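Local coordinates for protein N-acetylmuramoyl-L-alanine amidase (Clostridium intestinale URNW, PDB 6SRT) that probably hydrolyses the amide bond between N-acetylmuramic acid and L-alanine in bacterial cell-wall peptidoglycan, as a zinc-binding endolysin of the amidase 2 family, at residues F75-E89 and Q120-L132. Sequence-based numbering, arbitrary orientation. Where two conformers were deposited one is given.
Sequences FYIRKDGTIYRGRPE and QQMTSLIALSRYL
Gln-120 lays its CB against the backbone of the hairpin turn, 3.4 Å from Asp-80 O, while its carbonyl lies close to Gly-81 CA. Gln-121 stretches its chain along the turn; NE2 donates to Ile-77 O (3.2 Å, 159° at the hydrogen), which lies in its amide plane, although the nitrogen approaches from above the carbonyl plane. Its OE1 takes a water that also binds Lys-79 NZ; Glu-109 is the main polar partner of Gln-121, Asn-52 that of Lys-79. Ser-124 bonds Gly-81 O through OG at 2.6 Å, in the carbonyl plane and on a lone pair, and rests its CB against Ile-77 CG2 and Ile-83 CG1. Leu-125 brings CD2 to Ile-77 CD1 (3.8 Å); its side chain is about 12 Å from the zinc. With CG anti to the backbone N (chi1 176°), Leu-128 lies against the helix-facing side of the hairpin: CD1 sits over the centre of the Phe-75 ring face, 3.8 Å from the centroid, a CH-pi contact, and CD2 packs on Phe-75 CB. Tyr-131 OH lies 2.9 Å from Glu-89 OE1 and accepts from a water held by Arg-85 NH2; Arg-85 NH1 salt-bridges that same OE1. Lys-135, a polar partner of Tyr-131, also pairs with Glu-89 OE2, which is hydrogen-bonded to Tyr-136 OH. Leu-132 CD1 comes obliquely to Phe-75 CE2 (3.8 Å). In this PGRP-like amidase fold, segment 120-132 runs nearly antiparallel to strand 75-77 (155°) on one sheet face, Ile-106 of adjoining strand 103-108 touching Ile-77 and Leu-128, and helix 159-165 packed against Met-122 and Ile-126.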
loop_
_atom_site.group_PDB
_atom_site.type_symbol
_atom_site.label_atom_id
_atom_site.label_comp_id
_atom_site.label_asym_id
_atom_site.label_seq_id
_atom_site.Cartn_x
_atom_site.Cartn_y
_atom_site.Cartn_z
ATOM N N PHE A 75 0.431 4.246 0.026
ATOM C CA PHE A 75 -0.443 4.428 1.201
ATOM C C PHE A 75 0.046 3.452 2.281
ATOM O O PHE A 75 0.445 2.315 2.008
ATOM C CB PHE A 75 -1.901 4.092 0.872
ATOM C CG PHE A 75 -2.446 4.980 -0.211
ATOM C CD1 PHE A 75 -2.923 6.234 0.069
ATOM C CD2 PHE A 75 -2.412 4.529 -1.559
ATOM C CE1 PHE A 75 -3.386 7.053 -0.954
ATOM C CE2 PHE A 75 -2.827 5.347 -2.581
ATOM C CZ PHE A 75 -3.318 6.599 -2.264
ATOM N N TYR A 76 -0.149 3.895 3.527
ATOM C CA TYR A 76 0.190 3.120 4.751
ATOM C C TYR A 76 -0.986 3.236 5.721
ATOM O O TYR A 76 -1.350 4.367 6.096
ATOM C CB TYR A 76 1.489 3.683 5.346
ATOM C CG TYR A 76 1.838 3.133 6.696
ATOM C CD1 TYR A 76 1.776 1.772 6.963
ATOM C CD2 TYR A 76 2.294 3.954 7.725
ATOM C CE1 TYR A 76 2.090 1.270 8.220
ATOM C CE2 TYR A 76 2.650 3.479 8.968
ATOM C CZ TYR A 76 2.608 2.124 9.200
ATOM O OH TYR A 76 2.934 1.576 10.408
ATOM N N ILE A 77 -1.536 2.106 6.083
ATOM C CA ILE A 77 -2.746 2.025 6.916
ATOM C C ILE A 77 -2.311 1.536 8.274
ATOM O O ILE A 77 -1.940 0.327 8.441
ATOM C CB ILE A 77 -3.831 1.153 6.287
ATOM C CG1 ILE A 77 -4.104 1.590 4.848
ATOM C CG2 ILE A 77 -5.052 1.228 7.161
ATOM C CD1 ILE A 77 -5.147 0.794 4.177
ATOM N N ARG A 78 -2.416 2.354 9.303
ATOM C CA ARG A 78 -2.054 1.987 10.690
ATOM C C ARG A 78 -3.195 1.216 11.336
ATOM O O ARG A 78 -4.320 1.111 10.811
ATOM C CB ARG A 78 -1.612 3.238 11.441
ATOM C CG ARG A 78 -0.269 3.737 10.920
ATOM C CD ARG A 78 0.479 4.555 11.960
ATOM N NE ARG A 78 0.928 3.694 13.019
ATOM C CZ ARG A 78 1.740 4.050 14.008
ATOM N NH1 ARG A 78 2.063 5.319 14.178
ATOM N NH2 ARG A 78 2.077 3.156 14.904
ATOM N N LYS A 79 -2.891 0.637 12.492
ATOM C CA LYS A 79 -3.839 -0.256 13.190
ATOM C C LYS A 79 -5.153 0.429 13.500
ATOM O O LYS A 79 -6.190 -0.277 13.475
ATOM C CB LYS A 79 -3.186 -0.841 14.452
ATOM C CG LYS A 79 -2.210 -2.002 14.100
ATOM C CD LYS A 79 -1.858 -2.771 15.239
ATOM C CE LYS A 79 -0.863 -3.862 15.109
ATOM N NZ LYS A 79 -0.799 -4.677 13.905
ATOM N N ASP A 80 -5.143 1.713 13.753
ATOM C CA ASP A 80 -6.416 2.425 14.016
ATOM C C ASP A 80 -7.196 2.760 12.760
ATOM O O ASP A 80 -8.220 3.411 12.882
ATOM C CB ASP A 80 -6.146 3.629 14.922
ATOM C CG ASP A 80 -5.359 4.727 14.249
ATOM O OD1 ASP A 80 -5.050 4.596 13.040
ATOM O OD2 ASP A 80 -5.212 5.764 14.924
ATOM N N GLY A 81 -6.731 2.366 11.592
ATOM C CA GLY A 81 -7.399 2.610 10.310
ATOM C C GLY A 81 -6.922 3.883 9.637
ATOM O O GLY A 81 -7.349 4.121 8.504
ATOM N N THR A 82 -6.059 4.669 10.260
ATOM C CA THR A 82 -5.612 5.921 9.616
ATOM C C THR A 82 -4.839 5.583 8.351
ATOM O O THR A 82 -3.928 4.753 8.397
ATOM C CB THR A 82 -4.740 6.756 10.559
ATOM O OG1 THR A 82 -5.491 7.015 11.772
ATOM C CG2 THR A 82 -4.392 8.078 9.888
ATOM N N ILE A 83 -5.214 6.266 7.283
ATOM C CA ILE A 83 -4.565 6.089 5.960
ATOM C C ILE A 83 -3.604 7.255 5.806
ATOM O O ILE A 83 -4.034 8.398 5.671
ATOM C CB ILE A 83 -5.541 6.009 4.808
ATOM C CG1 ILE A 83 -6.616 4.939 4.977
ATOM C CG2 ILE A 83 -4.740 5.861 3.527
ATOM C CD1 ILE A 83 -7.767 5.165 4.050
ATOM N N TYR A 84 -2.317 6.973 5.739
ATOM C CA TYR A 84 -1.306 7.976 5.449
ATOM C C TYR A 84 -0.861 7.860 4.012
ATOM O O TYR A 84 -0.583 6.790 3.483
ATOM C CB TYR A 84 -0.059 7.790 6.297
ATOM C CG TYR A 84 -0.327 8.037 7.748
ATOM C CD1 TYR A 84 -0.376 9.294 8.286
ATOM C CD2 TYR A 84 -0.632 6.981 8.596
ATOM C CE1 TYR A 84 -0.535 9.509 9.657
ATOM C CE2 TYR A 84 -0.928 7.190 9.940
ATOM C CZ TYR A 84 -0.882 8.456 10.498
ATOM O OH TYR A 84 -1.116 8.661 11.833
ATOM N N ARG A 85 -0.737 9.005 3.356
ATOM C CA ARG A 85 -0.090 9.084 2.043
ATOM C C ARG A 85 1.401 8.770 2.220
ATOM O O ARG A 85 2.023 9.281 3.139
ATOM C CB ARG A 85 -0.281 10.445 1.397
ATOM C CG ARG A 85 0.009 10.303 -0.079
ATOM C CD ARG A 85 -0.409 11.080 -1.121
ATOM N NE ARG A 85 -1.731 11.547 -1.010
ATOM C CZ ARG A 85 -2.724 11.135 -1.756
ATOM N NH1 ARG A 85 -2.629 10.093 -2.566
ATOM N NH2 ARG A 85 -3.876 11.773 -1.657
ATOM N N GLY A 86 1.925 8.039 1.236
ATOM C CA GLY A 86 3.372 7.836 1.091
ATOM C C GLY A 86 3.858 8.540 -0.171
ATOM O O GLY A 86 3.840 9.759 -0.272
ATOM N N ARG A 87 4.265 7.728 -1.135
ATOM C CA ARG A 87 4.593 8.296 -2.484
ATOM C C ARG A 87 3.411 9.035 -3.034
ATOM O O ARG A 87 2.275 8.601 -2.867
ATOM C CB ARG A 87 4.754 7.287 -3.612
ATOM C CG ARG A 87 5.950 6.415 -3.347
ATOM C CD ARG A 87 7.239 7.036 -3.810
ATOM N NE ARG A 87 8.358 6.363 -3.246
ATOM C CZ ARG A 87 9.431 5.919 -3.884
ATOM N NH1 ARG A 87 9.516 5.902 -5.207
ATOM N NH2 ARG A 87 10.462 5.550 -3.150
ATOM N N PRO A 88 3.677 10.120 -3.772
ATOM C CA PRO A 88 2.597 10.790 -4.478
ATOM C C PRO A 88 1.849 9.774 -5.351
ATOM O O PRO A 88 2.394 8.819 -5.896
ATOM C CB PRO A 88 3.299 11.858 -5.331
ATOM C CG PRO A 88 4.575 12.150 -4.552
ATOM C CD PRO A 88 4.978 10.788 -4.020
ATOM N N GLU A 89 0.546 10.033 -5.495
ATOM C CA GLU A 89 -0.397 9.115 -6.154
ATOM C C GLU A 89 -0.041 8.925 -7.610
ATOM O O GLU A 89 -0.460 7.910 -8.205
ATOM C CB GLU A 89 -1.818 9.591 -5.973
ATOM C CG GLU A 89 -2.832 8.474 -6.091
ATOM C CD GLU A 89 -4.227 9.010 -5.799
ATOM O OE1 GLU A 89 -4.539 9.240 -4.609
ATOM O OE2 GLU A 89 -5.016 9.214 -6.772
ATOM N N GLN A 120 -10.648 -1.793 11.779
ATOM C CA GLN A 120 -10.434 -0.459 11.209
ATOM C C GLN A 120 -9.518 -0.505 9.990
ATOM O O GLN A 120 -9.749 0.182 8.982
ATOM C CB GLN A 120 -9.884 0.545 12.229
ATOM C CG GLN A 120 -10.776 0.732 13.423
ATOM C CD GLN A 120 -10.322 -0.155 14.565
ATOM O OE1 GLN A 120 -10.003 -1.371 14.506
ATOM N NE2 GLN A 120 -10.049 0.542 15.641
ATOM N N GLN A 121 -8.511 -1.364 10.038
ATOM C CA GLN A 121 -7.683 -1.595 8.844
ATOM C C GLN A 121 -8.493 -2.179 7.706
ATOM O O GLN A 121 -8.346 -1.743 6.563
ATOM C CB GLN A 121 -6.458 -2.508 9.146
ATOM C CG GLN A 121 -5.348 -1.781 9.890
ATOM C CD GLN A 121 -4.211 -2.692 10.301
ATOM O OE1 GLN A 121 -4.473 -3.804 10.812
ATOM N NE2 GLN A 121 -2.984 -2.204 10.105
ATOM N N MET A 122 -9.357 -3.138 8.001
ATOM C CA MET A 122 -10.196 -3.745 6.953
ATOM C C MET A 122 -11.057 -2.645 6.304
ATOM O O MET A 122 -11.174 -2.612 5.074
ATOM C CB MET A 122 -11.038 -4.872 7.541
ATOM C CG MET A 122 -11.704 -5.732 6.498
ATOM S SD MET A 122 -10.535 -6.656 5.510
ATOM C CE MET A 122 -11.707 -7.559 4.501
ATOM N N THR A 123 -11.735 -1.848 7.116
ATOM C CA THR A 123 -12.600 -0.762 6.606
ATOM C C THR A 123 -11.796 0.139 5.676
ATOM O O THR A 123 -12.286 0.460 4.577
ATOM C CB THR A 123 -13.238 0.012 7.804
ATOM O OG1 THR A 123 -14.064 -0.880 8.543
ATOM C CG2 THR A 123 -13.959 1.249 7.314
ATOM N N SER A 124 -10.623 0.548 6.128
ATOM C CA SER A 124 -9.767 1.448 5.339
ATOM C C SER A 124 -9.277 0.721 4.076
ATOM O O SER A 124 -9.211 1.352 2.968
ATOM C CB SER A 124 -8.666 2.004 6.154
ATOM O OG SER A 124 -9.210 2.867 7.104
ATOM N N LEU A 125 -8.876 -0.545 4.157
ATOM C CA LEU A 125 -8.403 -1.288 2.979
ATOM C C LEU A 125 -9.502 -1.296 1.930
ATOM O O LEU A 125 -9.226 -1.110 0.713
ATOM C CB LEU A 125 -8.009 -2.728 3.355
ATOM C CG LEU A 125 -6.619 -2.824 3.991
ATOM C CD1 LEU A 125 -6.482 -4.078 4.783
ATOM C CD2 LEU A 125 -5.519 -2.723 2.911
ATOM N N ILE A 126 -10.740 -1.568 2.280
ATOM C CA ILE A 126 -11.828 -1.633 1.297
ATOM C C ILE A 126 -12.070 -0.244 0.721
ATOM O O ILE A 126 -12.218 -0.120 -0.518
ATOM C CB ILE A 126 -13.097 -2.216 1.930
ATOM C CG1 ILE A 126 -12.880 -3.630 2.431
ATOM C CG2 ILE A 126 -14.275 -2.172 0.976
ATOM C CD1 ILE A 126 -12.375 -4.584 1.433
ATOM N N ALA A 127 -12.182 0.764 1.568
ATOM C CA ALA A 127 -12.532 2.100 1.074
ATOM C C ALA A 127 -11.420 2.612 0.159
ATOM O O ALA A 127 -11.714 3.194 -0.921
ATOM C CB ALA A 127 -12.773 3.031 2.200
ATOM N N LEU A 128 -10.183 2.458 0.540
ATOM C CA LEU A 128 -9.077 2.975 -0.253
ATOM C C LEU A 128 -8.959 2.170 -1.554
ATOM O O LEU A 128 -8.729 2.774 -2.637
ATOM C CB LEU A 128 -7.774 2.809 0.540
ATOM C CG LEU A 128 -6.503 3.231 -0.197
ATOM C CD1 LEU A 128 -6.488 4.694 -0.547
ATOM C CD2 LEU A 128 -5.272 2.882 0.649
ATOM N N SER A 129 -9.083 0.857 -1.483
ATOM C CA SER A 129 -8.988 0.063 -2.725
ATOM C C SER A 129 -10.105 0.463 -3.712
ATOM O O SER A 129 -9.795 0.633 -4.896
ATOM C CB SER A 129 -9.032 -1.410 -2.417
ATOM O OG SER A 129 -7.971 -1.825 -1.563
ATOM N N ARG A 130 -11.325 0.575 -3.246
ATOM C CA ARG A 130 -12.412 0.928 -4.155
ATOM C C ARG A 130 -12.175 2.314 -4.767
ATOM O O ARG A 130 -12.415 2.558 -5.952
ATOM C CB ARG A 130 -13.752 0.805 -3.461
ATOM C CG ARG A 130 -14.965 1.298 -4.266
ATOM C CD ARG A 130 -15.049 0.717 -5.646
ATOM N NE ARG A 130 -15.069 -0.758 -5.694
ATOM C CZ ARG A 130 -14.773 -1.488 -6.756
ATOM N NH1 ARG A 130 -14.390 -0.883 -7.900
ATOM N NH2 ARG A 130 -14.882 -2.805 -6.738
ATOM N N TYR A 131 -11.694 3.252 -3.962
ATOM C CA TYR A 131 -11.339 4.585 -4.466
ATOM C C TYR A 131 -10.344 4.495 -5.637
ATOM O O TYR A 131 -10.561 5.107 -6.708
ATOM C CB TYR A 131 -10.789 5.460 -3.336
ATOM C CG TYR A 131 -9.955 6.632 -3.816
ATOM C CD1 TYR A 131 -10.480 7.777 -4.398
ATOM C CD2 TYR A 131 -8.579 6.608 -3.571
ATOM C CE1 TYR A 131 -9.633 8.812 -4.854
ATOM C CE2 TYR A 131 -7.745 7.581 -3.993
ATOM C CZ TYR A 131 -8.271 8.695 -4.581
ATOM O OH TYR A 131 -7.402 9.672 -4.989
ATOM N N LEU A 132 -9.265 3.742 -5.452
ATOM C CA LEU A 132 -8.262 3.597 -6.508
ATOM C C LEU A 132 -8.792 2.844 -7.704
ATOM O O LEU A 132 -8.460 3.188 -8.843
ATOM C CB LEU A 132 -7.012 2.919 -5.942
ATOM C CG LEU A 132 -6.249 3.697 -4.864
ATOM C CD1 LEU A 132 -5.185 2.804 -4.242
ATOM C CD2 LEU A 132 -5.631 4.972 -5.404
HETATM O O HOH W 1 -3.324 -5.422 12.888
HETATM O O HOH W 2 -6.059 11.484 -3.374
#